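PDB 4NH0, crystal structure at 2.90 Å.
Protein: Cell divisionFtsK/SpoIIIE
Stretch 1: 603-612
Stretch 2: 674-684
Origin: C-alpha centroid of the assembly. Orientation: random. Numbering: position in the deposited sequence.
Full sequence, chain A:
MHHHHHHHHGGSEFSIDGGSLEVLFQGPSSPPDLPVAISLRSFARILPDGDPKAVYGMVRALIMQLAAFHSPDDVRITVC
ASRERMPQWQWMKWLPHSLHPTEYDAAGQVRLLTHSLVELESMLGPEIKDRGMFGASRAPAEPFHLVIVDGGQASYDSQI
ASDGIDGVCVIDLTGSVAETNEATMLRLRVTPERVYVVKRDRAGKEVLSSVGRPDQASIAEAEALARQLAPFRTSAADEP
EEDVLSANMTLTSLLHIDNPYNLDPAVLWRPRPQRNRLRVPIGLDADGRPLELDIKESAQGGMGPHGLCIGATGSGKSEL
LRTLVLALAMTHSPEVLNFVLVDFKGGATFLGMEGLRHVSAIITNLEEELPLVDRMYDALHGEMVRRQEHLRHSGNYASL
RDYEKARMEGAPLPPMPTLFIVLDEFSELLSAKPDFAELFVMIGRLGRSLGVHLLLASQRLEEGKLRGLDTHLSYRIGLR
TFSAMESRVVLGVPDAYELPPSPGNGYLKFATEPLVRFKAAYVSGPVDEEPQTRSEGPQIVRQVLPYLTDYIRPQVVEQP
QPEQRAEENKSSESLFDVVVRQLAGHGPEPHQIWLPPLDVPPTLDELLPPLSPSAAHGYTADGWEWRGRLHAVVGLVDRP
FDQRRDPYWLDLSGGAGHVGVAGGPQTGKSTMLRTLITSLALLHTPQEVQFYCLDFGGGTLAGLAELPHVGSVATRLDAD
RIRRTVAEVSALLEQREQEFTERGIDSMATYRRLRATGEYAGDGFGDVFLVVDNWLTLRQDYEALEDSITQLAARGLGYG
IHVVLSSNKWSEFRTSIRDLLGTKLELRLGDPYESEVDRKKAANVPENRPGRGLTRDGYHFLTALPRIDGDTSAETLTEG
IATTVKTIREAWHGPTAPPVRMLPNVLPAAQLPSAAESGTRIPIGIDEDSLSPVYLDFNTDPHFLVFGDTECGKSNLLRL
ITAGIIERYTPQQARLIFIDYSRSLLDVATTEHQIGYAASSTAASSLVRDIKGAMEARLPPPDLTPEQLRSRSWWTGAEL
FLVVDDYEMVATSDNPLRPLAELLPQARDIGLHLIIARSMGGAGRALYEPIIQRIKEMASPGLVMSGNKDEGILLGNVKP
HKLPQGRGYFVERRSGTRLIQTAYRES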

ATOM      1  N   THR A 603     -14.127  -4.322  -3.775  1.00 74.64           N
ATOM      2  CA  THR A 603     -14.263  -3.293  -2.754  1.00 76.85           C
ATOM      3  C   THR A 603     -14.136  -3.934  -1.379  1.00 91.26           C
ATOM      4  O   THR A 603     -14.119  -5.158  -1.260  1.00 95.12           O
ATOM      5  CB  THR A 603     -15.600  -2.547  -2.869  1.00 77.04           C
ATOM      6  OG1 THR A 603     -16.681  -3.483  -2.792  1.00 85.38           O
ATOM      7  CG2 THR A 603     -15.679  -1.803  -4.191  1.00 75.74           C
ATOM      8  N   LEU A 604     -14.046  -3.110  -0.342  1.00 80.66           N
ATOM      9  CA  LEU A 604     -13.820  -3.618   1.006  1.00 78.12           C
ATOM     10  C   LEU A 604     -15.032  -4.365   1.555  1.00 85.30           C
ATOM     11  O   LEU A 604     -14.883  -5.312   2.325  1.00 96.19           O
ATOM     12  CB  LEU A 604     -13.432  -2.475   1.945  1.00 74.05           C
ATOM     13  CG  LEU A 604     -12.042  -1.889   1.687  1.00 72.26           C
ATOM     14  CD1 LEU A 604     -11.680  -0.858   2.741  1.00 67.61           C
ATOM     15  CD2 LEU A 604     -10.999  -2.994   1.636  1.00 64.58           C
ATOM     16  N   ASP A 605     -16.230  -3.948   1.157  1.00 85.46           N
ATOM     17  CA  ASP A 605     -17.440  -4.643   1.578  1.00 95.91           C
ATOM     18  C   ASP A 605     -17.559  -5.985   0.863  1.00 94.28           C
ATOM     19  O   ASP A 605     -18.226  -6.901   1.342  1.00 87.12           O
ATOM     20  CB  ASP A 605     -18.683  -3.786   1.318  1.00 94.38           C
ATOM     21  CG  ASP A 605     -18.757  -3.276  -0.108  1.00 99.22           C
ATOM     22  OD1 ASP A 605     -17.917  -3.683  -0.935  1.00 98.15           O
ATOM     23  OD2 ASP A 605     -19.665  -2.472  -0.404  1.00100.05           O
ATOM     24  N   GLU A 606     -16.904  -6.087  -0.288  1.00 94.36           N
ATOM     25  CA  GLU A 606     -16.905  -7.313  -1.075  1.00100.19           C
ATOM     26  C   GLU A 606     -16.012  -8.374  -0.442  1.00 97.69           C
ATOM     27  O   GLU A 606     -16.265  -9.572  -0.569  1.00 95.46           O
ATOM     28  CB  GLU A 606     -16.443  -7.028  -2.506  1.00 97.24           C
ATOM     29  CG  GLU A 606     -17.484  -7.309  -3.574  1.00 98.23           C
ATOM     30  CD  GLU A 606     -17.054  -6.828  -4.945  1.00 96.13           C
ATOM     31  OE1 GLU A 606     -15.941  -7.187  -5.382  1.00 85.59           O
ATOM     32  OE2 GLU A 606     -17.829  -6.088  -5.588  1.00 98.64           O
ATOM     33  N   LEU A 607     -14.966  -7.922   0.240  1.00 87.46           N
ATOM     34  CA  LEU A 607     -13.989  -8.824   0.836  1.00 71.79           C
ATOM     35  C   LEU A 607     -14.240  -9.024   2.326  1.00 80.05           C
ATOM     36  O   LEU A 607     -13.460  -9.683   3.013  1.00 83.60           O
ATOM     37  CB  LEU A 607     -12.574  -8.289   0.612  1.00 80.20           C
ATOM     38  CG  LEU A 607     -12.168  -8.057  -0.843  1.00 63.84           C
ATOM     39  CD1 LEU A 607     -10.801  -7.402  -0.924  1.00 63.38           C
ATOM     40  CD2 LEU A 607     -12.182  -9.365  -1.615  1.00 81.51           C
ATOM     41  N   LEU A 608     -15.333  -8.454   2.820  1.00 76.76           N
ATOM     42  CA  LEU A 608     -15.653  -8.524   4.239  1.00 71.56           C
ATOM     43  C   LEU A 608     -17.100  -8.936   4.480  1.00 71.28           C
ATOM     44  O   LEU A 608     -17.962  -8.710   3.632  1.00 90.69           O
ATOM     45  CB  LEU A 608     -15.381  -7.175   4.909  1.00 71.28           C
ATOM     46  CG  LEU A 608     -13.916  -6.834   5.179  1.00 72.40           C
ATOM     47  CD1 LEU A 608     -13.791  -5.436   5.758  1.00 72.18           C
ATOM     48  CD2 LEU A 608     -13.307  -7.859   6.118  1.00 73.53           C
ATOM     49  N   PRO A 609     -17.365  -9.551   5.644  1.00 76.57           N
ATOM     50  CA  PRO A 609     -18.719  -9.854   6.118  1.00 76.08           C
ATOM     51  C   PRO A 609     -19.613  -8.614   6.130  1.00 72.66           C
ATOM     52  O   PRO A 609     -19.093  -7.500   6.064  1.00 76.48           O
ATOM     53  CB  PRO A 609     -18.475 -10.370   7.538  1.00 70.59           C
ATOM     54  CG  PRO A 609     -17.131 -10.984   7.472  1.00 71.38           C
ATOM     55  CD  PRO A 609     -16.337 -10.121   6.533  1.00 69.95           C
ATOM     56  N   PRO A 610     -20.942  -8.801   6.208  1.00 69.39           N
ATOM     57  CA  PRO A 610     -21.863  -7.659   6.239  1.00 82.74           C
ATOM     58  C   PRO A 610     -21.542  -6.687   7.370  1.00 89.19           C
ATOM     59  O   PRO A 610     -21.475  -7.087   8.530  1.00 87.44           O
ATOM     60  CB  PRO A 610     -23.234  -8.315   6.452  1.00 94.70           C
ATOM     61  CG  PRO A 610     -22.938  -9.695   6.951  1.00 88.52           C
ATOM     62  CD  PRO A 610     -21.663 -10.082   6.281  1.00 72.85           C
ATOM     63  N   LEU A 611     -21.340  -5.422   7.018  1.00 79.70           N
ATOM     64  CA  LEU A 611     -20.951  -4.407   7.987  1.00 75.09           C
ATOM     65  C   LEU A 611     -22.164  -3.654   8.522  1.00 81.29           C
ATOM     66  O   LEU A 611     -23.022  -3.216   7.756  1.00 87.43           O
ATOM     67  CB  LEU A 611     -19.958  -3.432   7.355  1.00 83.92           C
ATOM     68  CG  LEU A 611     -18.706  -4.071   6.751  1.00 79.46           C
ATOM     69  CD1 LEU A 611     -17.830  -3.026   6.083  1.00 67.76           C
ATOM     70  CD2 LEU A 611     -17.928  -4.825   7.814  1.00 85.90           C
ATOM     71  N   SER A 612     -22.226  -3.505   9.842  1.00 78.46           N
ATOM     72  CA  SER A 612     -23.370  -2.877  10.491  1.00 80.82           C
ATOM     73  C   SER A 612     -22.942  -1.976  11.646  1.00 89.61           C
ATOM     74  O   SER A 612     -21.961  -2.264  12.329  1.00105.69           O
ATOM     75  CB  SER A 612     -24.339  -3.947  10.998  1.00 91.94           C
ATOM     76  OG  SER A 612     -23.713  -4.782  11.956  1.00 84.98           O
TER
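Stretch 2, residues 674-684: RTLITSLALLH

Stretch 2 packs on stretch 1 as a helix against three leucines. Residues 674-682 have helical phi/psi values, and i to i+4 bonds such as Ser-679 N to Thr-675 O at 2.6 Å and Ala-681 N to Ile-677 O at 2.8 Å confirm the assignment. Stretch 1 is mostly irregular: 604-606 have helical torsions without the regular bonds, and the chain then extends through Leu-608, at phi/psi -132/153°. The CA pairs Leu-604 with Ser-679 (6.8 Å) and Leu-611 with Leu-682 (8.2 Å) show both chains advancing in the same general sense.

The contact is apolar, burying 323 Å² with no hydrogen bond across it. Leu-604, Leu-608 and Leu-611 point their CA-to-CB bonds toward the helix, and all three are m at chi1 and t at chi2. Their methyls converge on Leu-682, itself m,t and pointing toward stretch 1: its CD1 lies 4.0 Å from Leu-604 CD1, 4.1 Å from Leu-608 CD1 and 3.9 Å from Leu-611 CD1. One methyl thus meets three leucines from successive parts of the loop.

Leu-604 also reaches back along the helix. Its CD1 is 3.8 Å from Thr-678 CB, 3.8 Å from Ser-679 N and 3.9 Å from Thr-675 O, so this methyl rests against backbone as well as side chains. Thr-678 adopts chi1 -43° (m), which places OG1 2.3 Å from Arg-674 O; the assigned hydrogen bond is very short, and at 2.90 Å resolution its exact length deserves caution. The hydroxyl is therefore engaged within its own helix.

Leu-683 leaves its CA sideways to stretch 1, but its m,t conformation brings the end nearer, with CD2 4.3 Å from Leu-608 CD2. Leu-676 and Ile-677 point away, consistent with a one-sided contact.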

ATOM      1  N   ARG A 674      -4.828   4.153   1.402  1.00 64.62           N
ATOM      2  CA  ARG A 674      -6.177   4.539   1.793  1.00 70.43           C
ATOM      3  C   ARG A 674      -7.068   3.327   2.048  1.00 73.10           C
ATOM      4  O   ARG A 674      -7.992   3.391   2.855  1.00 61.95           O
ATOM      5  CB  ARG A 674      -6.797   5.438   0.723  1.00 60.62           C
ATOM      6  CG  ARG A 674      -6.104   6.783   0.594  1.00 66.69           C
ATOM      7  CD  ARG A 674      -6.765   7.657  -0.453  1.00 87.04           C
ATOM      8  NE  ARG A 674      -6.643   7.090  -1.791  1.00 78.96           N
ATOM      9  CZ  ARG A 674      -7.089   7.680  -2.894  1.00 76.63           C
ATOM     10  NH1 ARG A 674      -7.686   8.862  -2.820  1.00 75.23           N
ATOM     11  NH2 ARG A 674      -6.936   7.089  -4.070  1.00 83.50           N
ATOM     12  N   THR A 675      -6.788   2.223   1.362  1.00 67.94           N
ATOM     13  CA  THR A 675      -7.530   0.990   1.587  1.00 67.65           C
ATOM     14  C   THR A 675      -7.145   0.382   2.926  1.00 72.93           C
ATOM     15  O   THR A 675      -8.006   0.016   3.723  1.00 76.34           O
ATOM     16  CB  THR A 675      -7.275  -0.047   0.485  1.00 63.71           C
ATOM     17  OG1 THR A 675      -5.934  -0.538   0.592  1.00 90.74           O
ATOM     18  CG2 THR A 675      -7.475   0.569  -0.878  1.00 67.23           C
ATOM     19  N   LEU A 676      -5.840   0.281   3.157  1.00 64.45           N
ATOM     20  CA  LEU A 676      -5.305  -0.306   4.378  1.00 58.43           C
ATOM     21  C   LEU A 676      -5.807   0.418   5.621  1.00 65.98           C
ATOM     22  O   LEU A 676      -6.197  -0.213   6.602  1.00 60.46           O
ATOM     23  CB  LEU A 676      -3.777  -0.289   4.347  1.00 55.43           C
ATOM     24  CG  LEU A 676      -3.080  -0.902   5.560  1.00 46.07           C
ATOM     25  CD1 LEU A 676      -3.571  -2.320   5.787  1.00 60.33           C
ATOM     26  CD2 LEU A 676      -1.573  -0.878   5.381  1.00 34.81           C
ATOM     27  N   ILE A 677      -5.792   1.745   5.573  1.00 54.57           N
ATOM     28  CA  ILE A 677      -6.313   2.557   6.663  1.00 45.05           C
ATOM     29  C   ILE A 677      -7.797   2.283   6.865  1.00 59.57           C
ATOM     30  O   ILE A 677      -8.244   2.023   7.981  1.00 59.28           O
ATOM     31  CB  ILE A 677      -6.107   4.059   6.401  1.00 32.88           C
ATOM     32  CG1 ILE A 677      -4.617   4.395   6.361  1.00 37.33           C
ATOM     33  CG2 ILE A 677      -6.800   4.886   7.467  1.00 43.79           C
ATOM     34  CD1 ILE A 677      -4.328   5.849   6.066  1.00 44.99           C
ATOM     35  N   THR A 678      -8.552   2.333   5.773  1.00 57.11           N
ATOM     36  CA  THR A 678      -9.989   2.105   5.821  1.00 58.49           C
ATOM     37  C   THR A 678     -10.308   0.685   6.271  1.00 65.88           C
ATOM     38  O   THR A 678     -11.231   0.469   7.054  1.00 65.30           O
ATOM     39  CB  THR A 678     -10.644   2.358   4.453  1.00 50.12           C
ATOM     40  OG1 THR A 678     -10.097   3.548   3.873  1.00 51.67           O
ATOM     41  CG2 THR A 678     -12.147   2.515   4.600  1.00 51.50           C
ATOM     42  N   SER A 679      -9.537  -0.278   5.775  1.00 61.18           N
ATOM     43  CA  SER A 679      -9.725  -1.678   6.140  1.00 69.60           C
ATOM     44  C   SER A 679      -9.563  -1.876   7.641  1.00 70.41           C
ATOM     45  O   SER A 679     -10.392  -2.519   8.282  1.00 60.19           O
ATOM     46  CB  SER A 679      -8.739  -2.570   5.384  1.00 59.12           C
ATOM     47  OG  SER A 679      -8.940  -3.934   5.701  1.00 75.21           O
ATOM     48  N   LEU A 680      -8.493  -1.317   8.194  1.00 71.64           N
ATOM     49  CA  LEU A 680      -8.263  -1.361   9.631  1.00 58.29           C
ATOM     50  C   LEU A 680      -9.342  -0.583  10.370  1.00 56.72           C
ATOM     51  O   LEU A 680      -9.757  -0.963  11.461  1.00 60.96           O
ATOM     52  CB  LEU A 680      -6.883  -0.800   9.977  1.00 52.95           C
ATOM     53  CG  LEU A 680      -5.679  -1.691   9.673  1.00 46.53           C
ATOM     54  CD1 LEU A 680      -4.389  -0.917   9.861  1.00 38.23           C
ATOM     55  CD2 LEU A 680      -5.696  -2.918  10.563  1.00 51.78           C
ATOM     56  N   ALA A 681      -9.795   0.508   9.762  1.00 56.81           N
ATOM     57  CA  ALA A 681     -10.822   1.351  10.359  1.00 66.44           C
ATOM     58  C   ALA A 681     -12.152   0.614  10.457  1.00 66.54           C
ATOM     59  O   ALA A 681     -12.973   0.911  11.323  1.00 55.75           O
ATOM     60  CB  ALA A 681     -10.984   2.631   9.560  1.00 52.46           C
ATOM     61  N   LEU A 682     -12.357  -0.350   9.566  1.00 65.32           N
ATOM     62  CA  LEU A 682     -13.597  -1.112   9.532  1.00 67.98           C
ATOM     63  C   LEU A 682     -13.607  -2.247  10.549  1.00 73.27           C
ATOM     64  O   LEU A 682     -14.667  -2.664  11.007  1.00 69.87           O
ATOM     65  CB  LEU A 682     -13.839  -1.676   8.131  1.00 55.52           C
ATOM     66  CG  LEU A 682     -14.245  -0.673   7.050  1.00 57.78           C
ATOM     67  CD1 LEU A 682     -14.286  -1.343   5.689  1.00 47.27           C
ATOM     68  CD2 LEU A 682     -15.587  -0.048   7.382  1.00 54.82           C
ATOM     69  N   LEU A 683     -12.428  -2.748  10.898  1.00 63.19           N
ATOM     70  CA  LEU A 683     -12.329  -3.880  11.813  1.00 64.68           C
ATOM     71  C   LEU A 683     -11.868  -3.459  13.201  1.00 70.77           C
ATOM     72  O   LEU A 683     -11.670  -4.299  14.077  1.00 73.28           O
ATOM     73  CB  LEU A 683     -11.378  -4.937  11.249  1.00 69.65           C
ATOM     74  CG  LEU A 683     -11.831  -5.627   9.963  1.00 68.46           C
ATOM     75  CD1 LEU A 683     -10.766  -6.588   9.464  1.00 66.18           C
ATOM     76  CD2 LEU A 683     -13.145  -6.351  10.185  1.00 60.53           C
ATOM     77  N   HIS A 684     -11.691  -2.158  13.400  1.00 71.99           N
ATOM     78  CA  HIS A 684     -11.240  -1.645  14.687  1.00 62.81           C
ATOM     79  C   HIS A 684     -11.939  -0.343  15.051  1.00 67.83           C
ATOM     80  O   HIS A 684     -12.394   0.396  14.180  1.00 71.86           O
ATOM     81  CB  HIS A 684      -9.726  -1.431  14.678  1.00 61.66           C
ATOM     82  CG  HIS A 684      -8.944  -2.654  14.314  1.00 59.25           C
ATOM     83  ND1 HIS A 684      -8.777  -3.069  13.011  1.00 69.41           N
ATOM     84  CD2 HIS A 684      -8.283  -3.550  15.083  1.00 60.87           C
ATOM     85  CE1 HIS A 684      -8.048  -4.171  12.993  1.00 71.12           C
ATOM     86  NE2 HIS A 684      -7.737  -4.483  14.237  1.00 63.08           N
TER